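Local coordinates for Phosphoglucomutase/phosphomannomutase family protein (Burkholderia thailandensis, PDB 3UW2), which probably shifts a phosphate group within sugar phosphates, as an intramolecular phosphotransferase of the phosphohexose mutase family, and holds a zinc ion in this crystal, at residues A[26-31]-A[47-52]; A[54-59]-A[141-146]; A[64-69]-A[105-110]; A[80-85]-A[125-130]; A[92-97]-A[112-117]. All blocks are in the same frame, centred on the assembly; numbering follows the deposited sequence.

Contact 1: A[26-31]-A[47-52]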
# COMPACT_ATOMS: atom_id res chain seq x y z
N SER A 26 -8.60 13.57 -15.91
CA SER A 26 -8.96 12.25 -15.37
C SER A 26 -7.78 11.38 -14.86
O SER A 26 -8.01 10.42 -14.11
CB SER A 26 -9.79 11.46 -16.39
OG SER A 26 -8.92 10.94 -17.40
N ILE A 27 -6.52 11.69 -15.24
CA ILE A 27 -5.41 10.87 -14.76
C ILE A 27 -4.95 11.32 -13.37
O ILE A 27 -4.14 10.63 -12.72
CB ILE A 27 -4.19 10.82 -15.71
CG1 ILE A 27 -3.51 12.19 -15.83
CG2 ILE A 27 -4.58 10.29 -17.08
CD1 ILE A 27 -2.23 12.18 -16.67
N PHE A 28 -5.44 12.50 -12.94
CA PHE A 28 -5.04 13.06 -11.66
C PHE A 28 -5.99 12.53 -10.64
O PHE A 28 -7.06 13.12 -10.49
CB PHE A 28 -4.98 14.60 -11.70
CG PHE A 28 -3.88 15.11 -12.57
CD1 PHE A 28 -2.67 15.46 -12.03
CD2 PHE A 28 -4.02 15.10 -13.98
CE1 PHE A 28 -1.65 15.86 -12.84
CE2 PHE A 28 -3.00 15.53 -14.80
CZ PHE A 28 -1.79 15.87 -14.21
N LYS A 29 -5.61 11.43 -9.95
CA LYS A 29 -6.55 10.74 -9.01
C LYS A 29 -6.35 11.25 -7.59
O LYS A 29 -5.59 12.20 -7.36
CB LYS A 29 -6.39 9.21 -9.04
CG LYS A 29 -6.12 8.69 -10.44
CD LYS A 29 -7.43 8.55 -11.20
CE LYS A 29 -7.23 7.70 -12.45
NZ LYS A 29 -8.49 7.81 -13.23
N ALA A 30 -7.05 10.64 -6.64
CA ALA A 30 -6.98 11.10 -5.25
C ALA A 30 -5.57 11.00 -4.68
O ALA A 30 -5.12 11.93 -3.97
CB ALA A 30 -7.96 10.31 -4.38
N TYR A 31 -4.87 9.91 -4.99
CA TYR A 31 -3.63 9.59 -4.25
C TYR A 31 -2.41 9.48 -5.13
O TYR A 31 -1.28 9.34 -4.65
CB TYR A 31 -3.84 8.31 -3.45
CG TYR A 31 -4.96 8.41 -2.47
CD1 TYR A 31 -5.03 9.48 -1.54
CD2 TYR A 31 -5.97 7.46 -2.47
CE1 TYR A 31 -6.09 9.57 -0.65
CE2 TYR A 31 -7.01 7.54 -1.58
CZ TYR A 31 -7.06 8.59 -0.66
OH TYR A 31 -8.14 8.59 0.18
N ARG A 47 6.67 14.48 -19.03
CA ARG A 47 7.47 15.70 -18.96
C ARG A 47 6.65 16.84 -18.30
O ARG A 47 7.17 17.49 -17.42
CB ARG A 47 7.95 16.11 -20.37
CG ARG A 47 8.94 17.28 -20.39
CD ARG A 47 9.38 17.64 -21.82
NE ARG A 47 10.39 16.65 -22.16
CZ ARG A 47 10.22 15.61 -22.97
NH1 ARG A 47 9.06 15.46 -23.64
NH2 ARG A 47 11.24 14.73 -23.12
N SER A 48 5.37 17.07 -18.66
CA SER A 48 4.60 18.17 -18.04
C SER A 48 4.39 17.90 -16.56
O SER A 48 4.34 18.83 -15.74
CB SER A 48 3.23 18.37 -18.69
OG SER A 48 3.33 18.46 -20.10
N ILE A 49 4.28 16.62 -16.20
CA ILE A 49 4.06 16.28 -14.81
C ILE A 49 5.38 16.53 -14.06
O ILE A 49 5.42 17.09 -12.95
CB ILE A 49 3.63 14.80 -14.63
CG1 ILE A 49 2.13 14.61 -14.94
CG2 ILE A 49 3.87 14.34 -13.18
CD1 ILE A 49 1.83 13.20 -15.49
N GLY A 50 6.48 16.21 -14.70
CA GLY A 50 7.78 16.46 -14.04
C GLY A 50 8.04 17.96 -13.83
O GLY A 50 8.53 18.41 -12.78
N ARG A 51 7.74 18.75 -14.87
CA ARG A 51 7.86 20.20 -14.80
C ARG A 51 6.94 20.77 -13.69
O ARG A 51 7.34 21.60 -12.96
CB ARG A 51 7.50 20.76 -16.18
CG ARG A 51 7.78 22.23 -16.34
CD ARG A 51 9.24 22.49 -16.58
NE ARG A 51 9.49 23.93 -16.61
CZ ARG A 51 9.36 24.70 -17.68
NH1 ARG A 51 9.61 26.03 -17.63
NH2 ARG A 51 9.01 24.14 -18.83
N ALA A 52 5.67 20.32 -13.59
CA ALA A 52 4.75 20.79 -12.57
C ALA A 52 5.25 20.45 -11.15
O ALA A 52 5.24 21.28 -10.25
CB ALA A 52 3.34 20.18 -12.81

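Contact 2: A[54-59]-A[141-146]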
# COMPACT_ATOMS: atom_id res chain seq x y z
N GLY A 54 8.36 19.56 -10.23
CA GLY A 54 9.64 20.27 -9.95
C GLY A 54 9.42 21.74 -9.56
O GLY A 54 10.18 22.32 -8.71
N SER A 55 8.37 22.33 -10.14
CA SER A 55 7.99 23.71 -9.85
C SER A 55 7.50 23.82 -8.40
O SER A 55 7.80 24.81 -7.71
CB SER A 55 6.84 24.17 -10.75
OG SER A 55 7.23 24.25 -12.11
N GLU A 56 6.68 22.86 -7.96
CA GLU A 56 6.20 22.89 -6.59
C GLU A 56 7.38 22.65 -5.58
O GLU A 56 7.46 23.31 -4.51
CB GLU A 56 5.05 21.90 -6.43
CG GLU A 56 4.35 21.95 -5.07
CD GLU A 56 3.83 23.36 -4.70
OE1 GLU A 56 3.38 24.15 -5.59
OE2 GLU A 56 3.90 23.69 -3.51
N VAL A 57 8.29 21.73 -5.92
CA VAL A 57 9.49 21.54 -5.11
C VAL A 57 10.24 22.88 -4.93
O VAL A 57 10.55 23.26 -3.79
CB VAL A 57 10.38 20.45 -5.73
CG1 VAL A 57 11.82 20.56 -5.28
CG2 VAL A 57 9.78 19.06 -5.48
N ARG A 58 10.47 23.62 -6.02
CA ARG A 58 11.21 24.91 -5.88
C ARG A 58 10.39 25.94 -5.10
O ARG A 58 10.94 26.74 -4.41
CB ARG A 58 11.59 25.54 -7.22
CG ARG A 58 12.27 24.66 -8.23
CD ARG A 58 13.71 25.02 -8.46
NE ARG A 58 13.98 26.47 -8.41
CZ ARG A 58 13.94 27.33 -9.43
NH1 ARG A 58 13.68 26.98 -10.68
NH2 ARG A 58 14.26 28.59 -9.20
N ALA A 59 9.07 25.91 -5.21
CA ALA A 59 8.25 26.92 -4.51
C ALA A 59 8.30 26.63 -3.00
O ALA A 59 8.05 27.52 -2.20
CB ALA A 59 6.82 26.88 -5.03
N MET A 141 4.02 10.02 -5.67
CA MET A 141 4.79 11.24 -5.45
C MET A 141 4.99 11.58 -3.98
O MET A 141 4.01 11.63 -3.22
CB MET A 141 4.07 12.39 -6.12
CG MET A 141 4.11 12.27 -7.67
SD MET A 141 2.91 13.36 -8.45
CE MET A 141 1.35 12.61 -7.97
N VAL A 142 6.23 11.79 -3.59
CA VAL A 142 6.51 12.25 -2.22
C VAL A 142 7.14 13.62 -2.30
O VAL A 142 8.22 13.79 -2.88
CB VAL A 142 7.34 11.23 -1.43
CG1 VAL A 142 7.74 11.85 -0.06
CG2 VAL A 142 6.50 9.95 -1.22
N LEU A 143 6.48 14.61 -1.71
CA LEU A 143 6.99 16.00 -1.79
C LEU A 143 7.48 16.47 -0.39
O LEU A 143 6.68 16.66 0.52
CB LEU A 143 5.96 16.94 -2.39
CG LEU A 143 6.20 18.46 -2.13
CD1 LEU A 143 7.45 18.97 -2.84
CD2 LEU A 143 4.98 19.35 -2.39
N ARG A 144 8.78 16.59 -0.21
CA ARG A 144 9.38 16.95 1.10
C ARG A 144 8.86 16.03 2.24
O ARG A 144 8.51 16.51 3.32
CB ARG A 144 9.28 18.49 1.44
CG ARG A 144 9.93 19.36 0.34
CD ARG A 144 9.95 20.87 0.59
NE ARG A 144 10.45 21.12 1.91
CZ ARG A 144 9.75 21.60 2.95
NH1 ARG A 144 8.48 21.98 2.83
NH2 ARG A 144 10.34 21.63 4.11
N GLY A 145 8.90 14.71 2.03
CA GLY A 145 8.48 13.77 3.05
C GLY A 145 7.00 13.48 3.09
O GLY A 145 6.59 12.54 3.78
N ALA A 146 6.18 14.29 2.41
CA ALA A 146 4.72 14.09 2.44
C ALA A 146 4.19 13.37 1.18
O ALA A 146 4.49 13.77 0.03
CB ALA A 146 3.98 15.42 2.63

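Contact 3: A[64-69]-A[105-110]. With EDO (1,2-ethanediol), chain C.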
# COMPACT_ATOMS: atom_id res chain seq x y z
N ALA A 64 15.85 19.19 -5.41
CA ALA A 64 16.22 17.88 -5.90
C ALA A 64 15.06 16.90 -5.72
O ALA A 64 14.30 17.04 -4.80
CB ALA A 64 17.47 17.34 -5.22
N VAL A 65 15.00 15.90 -6.59
CA VAL A 65 13.99 14.89 -6.54
C VAL A 65 14.63 13.56 -6.97
O VAL A 65 15.35 13.50 -8.01
CB VAL A 65 12.83 15.20 -7.53
CG1 VAL A 65 11.83 14.04 -7.49
CG2 VAL A 65 12.07 16.46 -7.08
N VAL A 66 14.37 12.51 -6.20
CA VAL A 66 14.72 11.15 -6.60
C VAL A 66 13.67 10.63 -7.59
O VAL A 66 12.45 10.83 -7.37
CB VAL A 66 14.66 10.24 -5.34
CG1 VAL A 66 14.79 8.75 -5.67
CG2 VAL A 66 15.77 10.61 -4.40
N VAL A 67 14.09 9.93 -8.65
CA VAL A 67 13.10 9.26 -9.51
C VAL A 67 13.39 7.75 -9.60
O VAL A 67 14.51 7.36 -9.42
CB VAL A 67 13.01 9.83 -10.95
CG1 VAL A 67 12.62 11.30 -10.92
CG2 VAL A 67 14.32 9.62 -11.70
N ALA A 68 12.36 6.92 -9.80
CA ALA A 68 12.54 5.49 -9.88
C ALA A 68 11.40 4.97 -10.75
O ALA A 68 10.43 5.71 -11.02
CB ALA A 68 12.46 4.86 -8.45
N ARG A 69 11.52 3.72 -11.18
CA ARG A 69 10.47 3.11 -11.99
C ARG A 69 10.28 1.66 -11.62
O ARG A 69 11.21 1.01 -11.07
CB ARG A 69 10.81 3.28 -13.50
CG ARG A 69 12.13 2.58 -13.89
CD ARG A 69 12.22 2.58 -15.43
NE ARG A 69 13.41 1.88 -15.89
CZ ARG A 69 13.50 0.58 -16.21
NH1 ARG A 69 12.47 -0.32 -16.10
NH2 ARG A 69 14.68 0.16 -16.65
N TYR A 105 11.12 5.36 -1.93
CA TYR A 105 10.82 6.04 -0.65
C TYR A 105 12.06 6.02 0.24
O TYR A 105 12.40 7.01 0.90
CB TYR A 105 9.69 5.35 0.12
CG TYR A 105 8.34 5.35 -0.56
CD1 TYR A 105 8.00 6.27 -1.58
CD2 TYR A 105 7.38 4.41 -0.17
CE1 TYR A 105 6.67 6.23 -2.16
CE2 TYR A 105 6.11 4.41 -0.70
CZ TYR A 105 5.75 5.29 -1.71
OH TYR A 105 4.42 5.15 -2.26
N PHE A 106 12.76 4.89 0.22
CA PHE A 106 13.91 4.74 1.10
C PHE A 106 15.00 5.74 0.63
O PHE A 106 15.68 6.37 1.48
CB PHE A 106 14.41 3.29 1.06
CG PHE A 106 15.78 3.09 1.75
CD1 PHE A 106 15.87 2.96 3.13
CD2 PHE A 106 16.95 3.01 1.01
CE1 PHE A 106 17.08 2.72 3.75
CE2 PHE A 106 18.22 2.83 1.65
CZ PHE A 106 18.28 2.68 3.01
N ALA A 107 15.19 5.86 -0.69
CA ALA A 107 16.18 6.84 -1.22
C ALA A 107 15.80 8.29 -0.79
O ALA A 107 16.65 9.10 -0.61
CB ALA A 107 16.29 6.75 -2.77
N ALA A 108 14.51 8.58 -0.60
CA ALA A 108 14.06 9.90 -0.22
C ALA A 108 14.08 10.01 1.34
O ALA A 108 13.73 11.06 1.90
CB ALA A 108 12.65 10.15 -0.80
N SER A 109 14.64 9.01 2.02
CA SER A 109 14.64 8.99 3.50
C SER A 109 16.02 9.06 4.12
O SER A 109 16.12 9.29 5.34
CB SER A 109 13.95 7.73 4.03
OG SER A 109 12.58 7.74 3.59
N VAL A 110 17.04 8.75 3.33
CA VAL A 110 18.40 8.62 3.91
C VAL A 110 19.44 9.38 3.12
O VAL A 110 19.26 9.66 1.94
CB VAL A 110 18.88 7.14 4.04
CG1 VAL A 110 17.85 6.28 4.83
CG2 VAL A 110 19.21 6.54 2.65
C1 EDO C . 12.32 -2.67 -18.49
O1 EDO C . 12.53 -3.09 -17.11
C2 EDO C . 10.96 -3.06 -19.06
O2 EDO C . 10.57 -4.25 -18.37

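Contact 4: A[80-85]-A[125-130]. With EDO (1,2-ethanediol), chain D.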
# COMPACT_ATOMS: atom_id res chain seq x y z
N GLY A 80 12.48 8.78 -18.09
CA GLY A 80 13.36 9.77 -18.78
C GLY A 80 12.63 11.11 -19.08
O GLY A 80 13.21 12.17 -18.89
N ALA A 81 11.37 11.09 -19.53
CA ALA A 81 10.63 12.31 -19.85
C ALA A 81 10.36 13.08 -18.57
O ALA A 81 10.39 14.32 -18.50
CB ALA A 81 9.29 11.96 -20.57
N LEU A 82 10.12 12.33 -17.51
CA LEU A 82 9.78 12.92 -16.21
C LEU A 82 11.00 13.66 -15.74
O LEU A 82 10.88 14.82 -15.31
CB LEU A 82 9.39 11.82 -15.20
CG LEU A 82 9.15 12.29 -13.74
CD1 LEU A 82 7.85 13.05 -13.67
CD2 LEU A 82 9.14 11.10 -12.78
N ALA A 83 12.16 13.02 -15.83
CA ALA A 83 13.42 13.62 -15.40
C ALA A 83 13.74 14.90 -16.20
O ALA A 83 14.22 15.89 -15.61
CB ALA A 83 14.61 12.60 -15.47
N ASP A 84 13.51 14.87 -17.52
CA ASP A 84 13.68 16.07 -18.38
C ASP A 84 12.84 17.26 -17.84
O ASP A 84 13.30 18.39 -17.82
CB ASP A 84 13.29 15.81 -19.84
CG ASP A 84 14.20 14.80 -20.55
OD1 ASP A 84 15.39 14.60 -20.21
OD2 ASP A 84 13.69 14.20 -21.48
N GLY A 85 11.60 16.97 -17.45
CA GLY A 85 10.63 17.98 -16.98
C GLY A 85 11.05 18.57 -15.64
O GLY A 85 10.93 19.81 -15.41
N ILE A 125 9.63 10.63 -7.02
CA ILE A 125 8.48 10.23 -7.82
C ILE A 125 8.82 8.83 -8.34
O ILE A 125 9.90 8.61 -8.87
CB ILE A 125 8.27 11.17 -9.01
CG1 ILE A 125 7.98 12.58 -8.52
CG2 ILE A 125 7.11 10.66 -9.86
CD1 ILE A 125 8.05 13.62 -9.66
N VAL A 126 7.92 7.88 -8.16
CA VAL A 126 8.15 6.55 -8.66
C VAL A 126 7.21 6.39 -9.85
O VAL A 126 5.99 6.63 -9.73
CB VAL A 126 7.96 5.46 -7.57
CG1 VAL A 126 8.32 4.07 -8.17
CG2 VAL A 126 8.89 5.72 -6.34
N VAL A 127 7.77 6.01 -11.01
CA VAL A 127 6.83 5.77 -12.16
C VAL A 127 6.37 4.30 -12.09
O VAL A 127 7.19 3.38 -12.34
CB VAL A 127 7.64 6.00 -13.48
CG1 VAL A 127 6.73 5.84 -14.71
CG2 VAL A 127 8.29 7.41 -13.45
N THR A 128 5.08 4.03 -11.80
CA THR A 128 4.70 2.70 -11.61
C THR A 128 3.17 2.65 -11.83
O THR A 128 2.45 3.64 -11.59
CB THR A 128 5.02 2.15 -10.18
OG1 THR A 128 4.40 0.86 -10.04
CG2 THR A 128 4.40 3.06 -9.15
N GLY A 129 2.76 1.54 -12.40
CA GLY A 129 1.35 1.17 -12.59
C GLY A 129 0.89 0.15 -11.58
O GLY A 129 -0.27 -0.35 -11.66
N SER A 130 1.76 -0.16 -10.63
CA SER A 130 1.39 -0.94 -9.43
C SER A 130 0.83 -2.36 -9.80
O SER A 130 1.54 -3.14 -10.44
CB SER A 130 0.48 -0.04 -8.53
OG SER A 130 -0.29 -0.75 -7.59
C1 EDO D . 17.95 12.59 -18.32
O1 EDO D . 17.23 13.83 -17.95
C2 EDO D . 17.09 11.32 -18.10
O2 EDO D . 16.17 11.30 -19.22

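Contact 5: A[92-97]-A[112-117]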
# COMPACT_ATOMS: atom_id res chain seq x y z
N ASP A 92 17.46 19.34 -9.52
CA ASP A 92 18.37 18.23 -9.78
C ASP A 92 17.68 16.87 -9.66
O ASP A 92 16.84 16.69 -8.78
CB ASP A 92 19.52 18.29 -8.81
CG ASP A 92 20.33 19.58 -8.96
OD1 ASP A 92 20.24 20.28 -10.01
OD2 ASP A 92 21.02 19.90 -7.99
N VAL A 93 18.05 15.89 -10.50
CA VAL A 93 17.39 14.57 -10.48
C VAL A 93 18.43 13.54 -10.06
O VAL A 93 19.55 13.54 -10.56
CB VAL A 93 16.81 14.18 -11.86
CG1 VAL A 93 16.34 12.69 -11.89
CG2 VAL A 93 15.65 15.13 -12.18
N VAL A 94 18.05 12.70 -9.11
CA VAL A 94 18.78 11.49 -8.73
C VAL A 94 17.96 10.29 -9.15
O VAL A 94 16.85 10.04 -8.64
CB VAL A 94 19.06 11.46 -7.23
CG1 VAL A 94 19.81 10.16 -6.86
CG2 VAL A 94 19.88 12.69 -6.87
N ASP A 95 18.50 9.57 -10.12
CA ASP A 95 17.78 8.47 -10.73
C ASP A 95 18.24 7.14 -10.09
O ASP A 95 19.37 6.75 -10.28
CB ASP A 95 17.98 8.49 -12.26
CG ASP A 95 17.10 7.51 -12.98
OD1 ASP A 95 16.51 6.59 -12.34
OD2 ASP A 95 17.00 7.64 -14.21
N VAL A 96 17.38 6.50 -9.30
CA VAL A 96 17.80 5.26 -8.64
C VAL A 96 17.44 4.02 -9.48
O VAL A 96 17.60 2.88 -8.98
CB VAL A 96 17.29 5.17 -7.16
CG1 VAL A 96 17.87 6.34 -6.31
CG2 VAL A 96 15.76 5.18 -7.09
N GLY A 97 16.92 4.24 -10.70
CA GLY A 97 16.79 3.18 -11.71
C GLY A 97 15.50 2.39 -11.41
O GLY A 97 14.56 2.96 -10.90
N LEU A 112 22.49 10.07 0.77
CA LEU A 112 22.84 9.30 -0.42
C LEU A 112 24.27 9.59 -0.68
O LEU A 112 24.63 10.77 -0.76
CB LEU A 112 22.04 9.81 -1.63
CG LEU A 112 20.55 9.59 -1.42
CD1 LEU A 112 19.69 10.22 -2.51
CD2 LEU A 112 20.28 8.09 -1.31
N ALA A 113 25.06 8.54 -0.88
CA ALA A 113 26.52 8.72 -1.07
C ALA A 113 26.81 8.98 -2.53
O ALA A 113 27.44 8.17 -3.19
CB ALA A 113 27.26 7.49 -0.58
N LEU A 114 26.31 10.11 -3.04
CA LEU A 114 26.53 10.55 -4.42
C LEU A 114 28.01 10.90 -4.75
O LEU A 114 28.78 11.19 -3.85
CB LEU A 114 25.63 11.74 -4.73
CG LEU A 114 24.12 11.58 -4.52
CD1 LEU A 114 23.45 12.87 -4.94
CD2 LEU A 114 23.50 10.33 -5.19
N SER A 115 28.39 10.89 -6.03
CA SER A 115 29.80 10.99 -6.39
C SER A 115 30.33 12.39 -6.10
O SER A 115 31.51 12.56 -5.82
CB SER A 115 30.02 10.58 -7.84
OG SER A 115 29.65 11.62 -8.73
N GLY A 116 29.45 13.38 -6.11
CA GLY A 116 29.82 14.72 -5.66
C GLY A 116 29.72 14.96 -4.14
O GLY A 116 29.77 16.10 -3.69
N GLY A 117 29.55 13.88 -3.37
CA GLY A 117 29.38 14.00 -1.92
C GLY A 117 27.99 13.64 -1.41
O GLY A 117 27.02 13.59 -2.17

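Contact 1: A[26-31]-A[47-52]
Phe-28 and Ile-49 bring their two segments closest, yet their CA atoms remain 10.2 Å apart, so side chains alone bridge the gap. Residues 47-52 make up a little under two turns in the middle of helix 43-59, carried by the hydrogen bonds from Arg-51 N to Arg-47 O and from Ala-52 N to Ser-48 O. Residues 26-31 run from the end of a 3-10 turn into an irregular loop, in which Lys-29 folds back and its NZ binds Ser-26 O at 2.8 Å, almost in line with the C=O bond (161°).

Ile-49 points from the helix toward the loop and receives two apolar groups. Its CG1 lies 4.2 Å from CZ of Phe-28, meeting the far corner of the ring at a slant, while the two side chains pass in opposite directions. Its CD1 lies 4.3 Å from CD1 of Ile-27, whose outer carbon is stretched away from CA (chi2 175°) and so spans the distance. The contact is small and built on van der Waals touches alone, with no hydrogen bond across it.

Ile-33 of strand 33-36 touches Ile-27, Phe-28 and Ile-49 alike, so the three belong to one larger apolar cluster. Helix 151-161 adds Ile-153 and Ile-160 beside Phe-28, and the ring of Tyr-157 meets that of Phe-28 with the planes about 55° apart. The contact thus joins the loop that leads into strand 33-36 to helix 43-59, within the buried layer between helices and mixed sheet of alpha/beta/alpha domain I.

Contact 2: A[54-59]-A[141-146]
Leu-143 drives its forked end between Glu-56 and Val-57 of helix 43-59, giving one methyl to each. CD1 lies 3.5 Å from Val-57 CG2, a tight fit, and 4.0 Å from Val-57 CA, so the methyl presses close to the helix backbone. These two side chains run past one another in opposite directions. CD2 instead meets Glu-56 CG at 3.8 Å, and here the chains cross at about a right angle, the leucine lying across the aliphatic root of the acid.

Glu-56 can serve as an apolar surface because its chain is bent at the CB-CG bond (chi2 56°), which leaves CG against the methyl while the carboxylate goes to polar partners. OE1 forms a salt bridge with Arg-159 of helix 151-161, and OE2 is hydrogen-bonded to Gln-60 NE2.

Leu-143 opens a type I' turn that runs to Ala-146. The turn is closed in both directions, Leu-143 N to Ala-146 O at 2.8 Å and Ala-146 N to Leu-143 O at 3.1 Å. Gly-145 occupies a position of positive phi (85°) in it. Leu-143, the first residue of the turn, points toward the helix, where Phe-53 also touches it.

No hydrogen bond joins the two segments directly; what holds them is aliphatic packing. The polar link is indirect: Gln-60, just past the helix, binds Glu-56 through NE2 and Arg-144 NH1 through OE1. A charged side chain therefore lends its CG to the apolar contact and at the same time keeps both carboxylate oxygens paired, which probably favours its ionised form.

Contact 3: A[64-69]-A[105-110]
Val-66 places its two methyls against the end of helix 101-107 through a chi1 of 170°: CG1 stands opposite the valine's own backbone N and comes to 3.8 Å from Ala-107 CB. The same rotation sets CG2 beside that backbone N, from where it looks toward the backbone of the helix end, 4.2 Å from Ala-107 O and 4.5 Å from Ala-108 N. A methyl-to-methyl touch and a looser brush against the peptide make up the contact, and no hydrogen bond crosses it.

Short side chains allow the close approach, Val-66 and Ala-108 having CA atoms only 6.5 Å apart. Ala-108 is the first residue to leave helical angles. Just beyond it Ser-109 OG returns a bond to Tyr-105 O at 2.8 Å, the donor standing 38° out of the carbonyl plane. Cys-124 of the adjoining strand touches both Val-66 and Ala-108.

At the other end of the strand, Arg-69 NH1 gives a nearly straight bond (167°) to O1 of an ethanediol, probably from the crystallisation liquor, which meets the edge of the guanidinium.

Whereas Val-66 packs on helix 101-107, Val-65 and Val-67 pack on helix 75-88. Strand 64-69 thus has a helix on each face and parallel strands, 92-98 and 124-127, along both edges, as expected for a central strand of an alpha/beta/alpha sandwich.

Contact 4: A[80-85]-A[125-130]
Leu-82 reaches from helix 75-88 to strand 124-127, and both its methyls are used. From CB, which points at the strand, the chain continues with CG turned opposite the backbone N (chi1 173°), extending the branch across the gap. There it forks. CD1 lies 4.1 Å from Ile-125 CD1 and also packs against Gly-50 of helix 43-59. CD2 makes the closer contacts with the strand, 3.6 Å from Ile-125 CG2 and 3.9 Å from Ile-125 CB, and the same methyl lies 3.8 Å from Val-127 CG2. The leucine thus lies slantwise over the isoleucine and passes the valine in the opposite sense. Val-126, between them, points away from the helix and touches Thr-101.

The helix's other flank carries an ethanediol, probably from the crystallisation liquor, whose O1 donates to Asp-84 OD1 at 3.0 Å and whose O2 donates to Gly-80 O.

After Val-127 the strand gives way to an ST turn, in which Ser-130 N donates to Thr-128 OG1 at 2.9 Å (154°). That oxygen is also hydrogen-bonded to Asp-70 OD2. Ser-130 OG is covalently linked to a phosphate, consistent with the phosphoserine of this enzyme family, and its side chain touches the zinc ligands Asp-264 and Asp-266.

Chemically the contact is entirely hydrocarbon, three buried side chains without a polar atom, and the residues that follow Val-127 at once form the polar, phosphate-bearing turn.

Contact 5: A[92-97]-A[112-117]
Val-94 against Leu-112 and Leu-114 is a purely apolar contact between a strand of the mixed sheet of domain I and a small two-stranded hairpin lying outside that sheet. The backbones are well separated, the CA atoms of Val-94 and Leu-114 standing 8.9 Å apart, and no hydrogen bond runs between the segments.

Val-94 and Leu-114 meet at a slant, methyl pair against methyl pair: Val-94 CG1 lies 4.1 Å from Leu-114 CD2, and Val-94 CG2 lies the same 4.1 Å from Leu-114 CD1. The valine's chi1 of 179° spreads both methyls toward the hairpin. Leu-112 joins more loosely, its CD1 lying 4.4 Å from Val-94 CG1. Tyr-175 touches all three residues and completes the apolar patch.

Leu-112 and Leu-114 both point toward the strand, and the backbone around them is turned: Ala-113, between them, centres an inverse gamma turn with a weak bond from Leu-114 N to Leu-112 O, and a type I turn follows, closed by Gly-117 N to Leu-114 O at 2.8 Å. The tip of the hairpin at Ser-115 and Gly-116 is poorly ordered, in contrast to the buried leucines. Across the contact, strand 92-98 bends near its end with an Asx turn, Gly-97 N donating to Asp-95 OD1 at 2.9 Å, while Asp-95 OD2 binds Tyr-172 OH.

Strand 92-98 runs parallel to and between strands 64-69 and 172-174. Its Val-93 is packed on Ala-83, Leu-86 and Arg-87 of helix 75-88, whereas Val-94 turns to the hairpin that follows helix 101-107.

All five contacts lie in domain I and most meet at its mixed sheet. Contacts 3 and 5 have centres 9 Å apart and are stitched by parallel strand bonds, Val-67 N to Val-94 O at 2.8 Å among them; contact 3 joins contact 4 likewise through Val-66 O and Ile-125 N, also 2.8 Å. Contacts 1 and 2 use successive parts of helix 43-59. Contact 1 is tied to contact 4 by the salt bridge from Arg-47 NH2 to Asp-84 OD2 (3.0 Å), and contact 2 by Met-141 packing on Ile-125. Contact 4 leads to the metal site: the side chain of Val-127 is about 9 Å from that of the zinc ligand Asp-266 and about 13 Å from the zinc ion.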